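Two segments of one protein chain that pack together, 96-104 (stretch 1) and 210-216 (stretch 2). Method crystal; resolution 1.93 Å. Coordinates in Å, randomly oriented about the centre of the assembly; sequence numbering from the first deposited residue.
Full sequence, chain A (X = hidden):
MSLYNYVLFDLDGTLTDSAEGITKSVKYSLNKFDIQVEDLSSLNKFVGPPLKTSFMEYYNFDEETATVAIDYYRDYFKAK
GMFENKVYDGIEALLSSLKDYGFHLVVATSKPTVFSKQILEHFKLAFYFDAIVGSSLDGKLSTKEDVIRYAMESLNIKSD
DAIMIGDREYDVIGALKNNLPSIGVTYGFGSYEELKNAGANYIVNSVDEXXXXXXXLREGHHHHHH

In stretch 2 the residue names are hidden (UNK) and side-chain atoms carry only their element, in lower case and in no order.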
ATOM      1  N   SER A  96      -6.200  -9.787 -13.935  1.00 15.31           N
ATOM      2  CA  SER A  96      -6.397 -10.263 -15.302  1.00 17.29           C
ATOM      3  C   SER A  96      -7.794  -9.860 -15.777  1.00 17.86           C
ATOM      4  O   SER A  96      -7.940  -9.253 -16.835  1.00 19.64           O
ATOM      5  CB  SER A  96      -6.250 -11.785 -15.367  1.00 16.79           C
ATOM      6  OG  SER A  96      -6.309 -12.244 -16.709  1.00 19.76           O
ATOM      7  N   SER A  97      -8.809 -10.193 -14.982  1.00 19.81           N
ATOM      8  CA  SER A  97     -10.196  -9.869 -15.321  1.00 22.03           C
ATOM      9  C   SER A  97     -10.385  -8.376 -15.603  1.00 23.52           C
ATOM     10  O   SER A  97     -11.030  -7.997 -16.583  1.00 23.26           O
ATOM     11  CB  SER A  97     -11.131 -10.304 -14.189  1.00 24.59           C
ATOM     12  OG  SER A  97     -12.489 -10.005 -14.497  1.00 25.34           O
ATOM     13  N   LEU A  98      -9.810  -7.526 -14.755  1.00 22.68           N
ATOM     14  CA  LEU A  98      -9.952  -6.086 -14.941  1.00 22.38           C
ATOM     15  C   LEU A  98      -9.325  -5.576 -16.235  1.00 23.49           C
ATOM     16  O   LEU A  98      -9.919  -4.749 -16.922  1.00 23.95           O
ATOM     17  CB  LEU A  98      -9.363  -5.327 -13.742  1.00 21.82           C
ATOM     18  CG  LEU A  98      -9.992  -5.579 -12.369  1.00 20.90           C
ATOM     19  CD1 LEU A  98      -9.313  -4.680 -11.333  1.00 19.83           C
ATOM     20  CD2 LEU A  98     -11.497  -5.309 -12.419  1.00 20.81           C
ATOM     21  N   LYS A  99      -8.130  -6.047 -16.578  1.00 24.32           N
ATOM     22  CA  LYS A  99      -7.503  -5.590 -17.813  1.00 26.26           C
ATOM     23  C   LYS A  99      -8.297  -6.084 -19.016  1.00 28.16           C
ATOM     24  O   LYS A  99      -8.301  -5.452 -20.070  1.00 28.23           O
ATOM     25  CB  LYS A  99      -6.050  -6.071 -17.926  1.00 29.10           C
ATOM     26  CG  LYS A  99      -5.065  -5.281 -17.085  1.00 29.01           C
ATOM     27  CD  LYS A  99      -3.642  -5.394 -17.631  1.00 32.19           C
ATOM     28  CE  LYS A  99      -3.479  -4.627 -18.941  1.00 32.59           C
ATOM     29  NZ  LYS A  99      -2.092  -4.727 -19.510  1.00 34.68           N
ATOM     30  N   ASP A 100      -8.974  -7.214 -18.860  1.00 29.52           N
ATOM     31  CA  ASP A 100      -9.764  -7.744 -19.960  1.00 33.49           C
ATOM     32  C   ASP A 100     -10.903  -6.761 -20.205  1.00 33.63           C
ATOM     33  O   ASP A 100     -11.201  -6.415 -21.350  1.00 34.16           O
ATOM     34  CB  ASP A 100     -10.329  -9.122 -19.616  1.00 35.15           C
ATOM     35  CG  ASP A 100     -10.562  -9.974 -20.852  1.00 38.40           C
ATOM     36  OD1 ASP A 100     -11.178  -9.472 -21.820  1.00 40.22           O
ATOM     37  OD2 ASP A 100     -10.129 -11.145 -20.855  1.00 40.88           O
ATOM     38  N   TYR A 101     -11.525  -6.311 -19.115  1.00 32.43           N
ATOM     39  CA  TYR A 101     -12.619  -5.349 -19.187  1.00 30.40           C
ATOM     40  C   TYR A 101     -12.147  -4.052 -19.836  1.00 29.62           C
ATOM     41  O   TYR A 101     -12.953  -3.278 -20.346  1.00 31.18           O
ATOM     42  CB  TYR A 101     -13.168  -5.045 -17.792  1.00 31.91           C
ATOM     43  CG  TYR A 101     -14.354  -5.890 -17.387  1.00 35.32           C
ATOM     44  CD1 TYR A 101     -14.182  -7.148 -16.807  1.00 35.62           C
ATOM     45  CD2 TYR A 101     -15.659  -5.439 -17.611  1.00 36.72           C
ATOM     46  CE1 TYR A 101     -15.278  -7.937 -16.460  1.00 35.95           C
ATOM     47  CE2 TYR A 101     -16.760  -6.222 -17.270  1.00 37.17           C
ATOM     48  CZ  TYR A 101     -16.564  -7.470 -16.698  1.00 37.90           C
ATOM     49  OH  TYR A 101     -17.653  -8.251 -16.386  1.00 38.90           O
ATOM     50  N   GLY A 102     -10.842  -3.810 -19.811  1.00 26.76           N
ATOM     51  CA  GLY A 102     -10.315  -2.603 -20.417  1.00 25.76           C
ATOM     52  C   GLY A 102      -9.787  -1.581 -19.425  1.00 24.90           C
ATOM     53  O   GLY A 102      -9.319  -0.518 -19.828  1.00 25.40           O
ATOM     54  N   PHE A 103      -9.875  -1.889 -18.133  1.00 23.98           N
ATOM     55  CA  PHE A 103      -9.380  -0.993 -17.090  1.00 22.51           C
ATOM     56  C   PHE A 103      -7.862  -0.812 -17.195  1.00 21.60           C
ATOM     57  O   PHE A 103      -7.146  -1.727 -17.604  1.00 21.36           O
ATOM     58  CB  PHE A 103      -9.687  -1.570 -15.701  1.00 21.50           C
ATOM     59  CG  PHE A 103     -11.118  -1.425 -15.265  1.00 19.83           C
ATOM     60  CD1 PHE A 103     -11.651  -0.169 -14.994  1.00 18.93           C
ATOM     61  CD2 PHE A 103     -11.923  -2.550 -15.090  1.00 21.42           C
ATOM     62  CE1 PHE A 103     -12.964  -0.033 -14.549  1.00 21.02           C
ATOM     63  CE2 PHE A 103     -13.242  -2.430 -14.646  1.00 21.56           C
ATOM     64  CZ  PHE A 103     -13.767  -1.164 -14.373  1.00 20.84           C
ATOM     65  N   HIS A 104      -7.381   0.376 -16.843  1.00 20.68           N
ATOM     66  CA  HIS A 104      -5.944   0.642 -16.819  1.00 20.14           C
ATOM     67  C   HIS A 104      -5.625   0.555 -15.327  1.00 19.67           C
ATOM     68  O   HIS A 104      -6.243   1.261 -14.524  1.00 16.39           O
ATOM     69  CB  HIS A 104      -5.623   2.044 -17.336  1.00 22.77           C
ATOM     70  CG  HIS A 104      -5.746   2.186 -18.820  1.00 29.55           C
ATOM     71  ND1 HIS A 104      -6.963   2.201 -19.469  1.00 32.43           N
ATOM     72  CD2 HIS A 104      -4.805   2.291 -19.787  1.00 29.23           C
ATOM     73  CE1 HIS A 104      -6.765   2.309 -20.770  1.00 31.75           C
ATOM     74  NE2 HIS A 104      -5.464   2.365 -20.989  1.00 32.81           N
ATOM     75  N   UNK A 210     -14.407  -7.282  -3.962  1.00 20.44           N
ATOM     76  CA  UNK A 210     -13.700  -6.143  -4.531  1.00 19.74           C
ATOM     77  C   UNK A 210     -13.956  -6.116  -6.036  1.00 20.22           C
ATOM     78  O   UNK A 210     -14.256  -5.073  -6.607  1.00 18.19           O
ATOM     79  c   UNK A 210     -11.652  -3.825  -4.373  1.00 17.13           C
ATOM     80  c   UNK A 210     -11.232  -5.230  -4.800  1.00 18.32           C
ATOM     81  c   UNK A 210     -12.196  -6.277  -4.241  1.00 19.20           C
ATOM     82  c   UNK A 210      -9.826  -5.548  -4.304  1.00 18.35           C
ATOM     83  N   UNK A 211     -13.854  -7.280  -6.665  1.00 23.41           N
ATOM     84  CA  UNK A 211     -14.078  -7.395  -8.099  1.00 24.96           C
ATOM     85  C   UNK A 211     -15.465  -6.870  -8.460  1.00 24.20           C
ATOM     86  O   UNK A 211     -15.605  -6.007  -9.324  1.00 25.44           O
ATOM     87  c   UNK A 211     -13.946  -8.861  -8.528  1.00 28.61           C
ATOM     88  c   UNK A 211     -13.076  -9.626 -10.853  1.00 33.12           C
ATOM     89  c   UNK A 211     -14.777  -8.955 -12.063  1.00 34.90           C
ATOM     90  n   UNK A 211     -15.031  -8.657 -10.802  1.00 36.41           N
ATOM     91  c   UNK A 211     -13.976  -9.065 -10.013  1.00 31.82           C
ATOM     92  n   UNK A 211     -13.596  -9.544 -12.122  1.00 33.86           N
ATOM     93  N   UNK A 212     -16.485  -7.389  -7.779  1.00 25.26           N
ATOM     94  CA  UNK A 212     -17.875  -6.999  -8.022  1.00 25.13           C
ATOM     95  C   UNK A 212     -18.091  -5.503  -7.866  1.00 25.15           C
ATOM     96  O   UNK A 212     -18.723  -4.865  -8.711  1.00 24.64           O
ATOM     97  c   UNK A 212     -19.727 -11.377  -6.178  1.00 35.22           C
ATOM     98  c   UNK A 212     -18.805  -7.728  -7.050  1.00 27.02           C
ATOM     99  c   UNK A 212     -18.753  -9.245  -7.123  1.00 32.17           C
ATOM    100  n   UNK A 212     -20.138 -11.894  -7.505  1.00 35.87           N
ATOM    101  c   UNK A 212     -19.735  -9.856  -6.130  1.00 33.78           C
ATOM    102  N   UNK A 213     -17.554  -4.950  -6.782  1.00 23.31           N
ATOM    103  CA  UNK A 213     -17.692  -3.529  -6.476  1.00 23.69           C
ATOM    104  C   UNK A 213     -17.046  -2.621  -7.512  1.00 22.55           C
ATOM    105  O   UNK A 213     -17.589  -1.566  -7.840  1.00 22.62           O
ATOM    106  c   UNK A 213     -19.000  -1.906  -4.208  1.00 31.80           C
ATOM    107  c   UNK A 213     -19.403  -0.759  -3.293  1.00 31.81           C
ATOM    108  n   UNK A 213     -20.838  -0.860  -2.913  1.00 32.19           N
ATOM    109  c   UNK A 213     -17.511  -1.891  -4.529  1.00 28.84           C
ATOM    110  c   UNK A 213     -17.088  -3.228  -5.103  1.00 24.45           C
ATOM    111  N   UNK A 214     -15.880  -3.013  -8.012  1.00 22.70           N
ATOM    112  CA  UNK A 214     -15.199  -2.201  -9.011  1.00 23.96           C
ATOM    113  C   UNK A 214     -16.093  -2.054 -10.233  1.00 25.51           C
ATOM    114  O   UNK A 214     -16.217  -0.972 -10.806  1.00 26.14           O
ATOM    115  c   UNK A 214     -13.293  -2.095 -10.658  1.00 20.97           C
ATOM    116  c   UNK A 214     -12.859  -2.767  -8.281  1.00 23.55           C
ATOM    117  c   UNK A 214     -13.857  -2.832  -9.441  1.00 23.53           C
ATOM    118  c   UNK A 214     -11.518  -3.411  -8.596  1.00 23.68           C
ATOM    119  N   UNK A 215     -16.721  -3.152 -10.624  1.00 27.91           N
ATOM    120  CA  UNK A 215     -17.598  -3.146 -11.781  1.00 30.54           C
ATOM    121  C   UNK A 215     -18.862  -2.317 -11.562  1.00 31.95           C
ATOM    122  O   UNK A 215     -19.099  -1.346 -12.282  1.00 32.15           O
ATOM    123  c   UNK A 215     -16.828  -5.485 -12.644  1.00 30.01           C
ATOM    124  c   UNK A 215     -16.226  -4.924 -13.927  1.00 29.56           C
ATOM    125  c   UNK A 215     -17.971  -4.583 -12.161  1.00 30.17           C
ATOM    126  c   UNK A 215     -17.353  -6.901 -12.875  1.00 29.62           C
ATOM    127  N   UNK A 216     -19.671  -2.671 -10.570  1.00 33.99           N
ATOM    128  CA  UNK A 216     -20.895  -1.912 -10.366  1.00 37.10           C
ATOM    129  C   UNK A 216     -20.664  -0.448 -10.039  1.00 37.17           C
ATOM    130  O   UNK A 216     -21.609   0.297  -9.817  1.00 38.02           O
ATOM    131  o   UNK A 216     -22.057  -4.794  -6.764  1.00 48.22           O
ATOM    132  c   UNK A 216     -21.795  -2.569  -9.315  1.00 39.64           C
ATOM    133  c   UNK A 216     -21.149  -2.968  -8.015  1.00 44.03           C
ATOM    134  c   UNK A 216     -22.164  -3.582  -7.061  1.00 46.85           C
ATOM    135  o   UNK A 216     -23.079  -2.853  -6.617  1.00 48.79           O
TER

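Position 210 carries four side-chain carbons, forked at the second, with no heteroatom, and they are out of reach of stretch 1. That pattern is leucine. The identity of Leu210 therefore rests on its own atoms; it is nonetheless buried, and its O accepts a backbone hydrogen bond from N of position 214 at 3.0 Å.

Position 211 has one carbon followed by a five-membered ring of three carbons and two nitrogens, and a ring nitrogen lies 2.7 Å from OG of Ser97. Only histidine supplies such a ring. The CA-to-CB bond points sideways, but with chi1 at -172° (t) the ring comes nearer to stretch 1. The nitrogen is NE2 of His211, and its contact with OG of Ser97 is a hydrogen bond in which either atom could be the donor. The hydroxyl sits at the ring edge, near its plane, where the nitrogen lone pair or N-H bond is directed.

Positions 212 and 213 each show four carbons in a row ending in nitrogen, and both side chains are out of reach of stretch 1. This is the unbranched chain of lysine. Lys212 is extended through chi2 and chi3 (both t), whereas Lys213 bends at chi2 (67°, p); both touch crystal neighbours.

Position 214 has four carbons forked at the first, one arm two carbons long, and carbons of the fork meet Leu98 and Phe103: isoleucine. Its CA-to-CB bond points toward stretch 1. CG2 of Ile214 lies 3.9 Å from CZ of Phe103 and also 4.1 Å from CD2 of Leu98, while CD1 of Ile214 meets CD1 of Leu98 at 3.7 Å.

Position 215 again has four carbons, but forked at the second, and an end carbon lies over the Tyr101 ring, hence leucine. Its CA-to-CB bond runs sideways and the end of the side chain comes nearer. CD2 of Leu215 stands 3.7 Å from the centroid of the Tyr101 ring, only 12° off the ring normal, a CH-pi contact over one face. The same CD2 is 4.0 Å from CE2 of Phe103, at the edge of that ring.

Position 216 bears three carbons, the third carrying two oxygens, and touches nothing of stretch 1. The carboxylate identifies glutamate, Glu216.

The contact joins two nearly parallel helices, their axes 18° apart in direction and 11.4 Å apart at closest approach. Side chains bridge that gap, burying 334 Å² in total. One polar link, Ser97 to His211, accompanies an apolar cluster of Leu98, Tyr101, Phe103, Ile214 and Leu215. Phe103 joins this cluster from beyond Gly102, whose positive phi (110°) marks the departure from helical geometry.

Stretch 2 210-216: LHKKILE
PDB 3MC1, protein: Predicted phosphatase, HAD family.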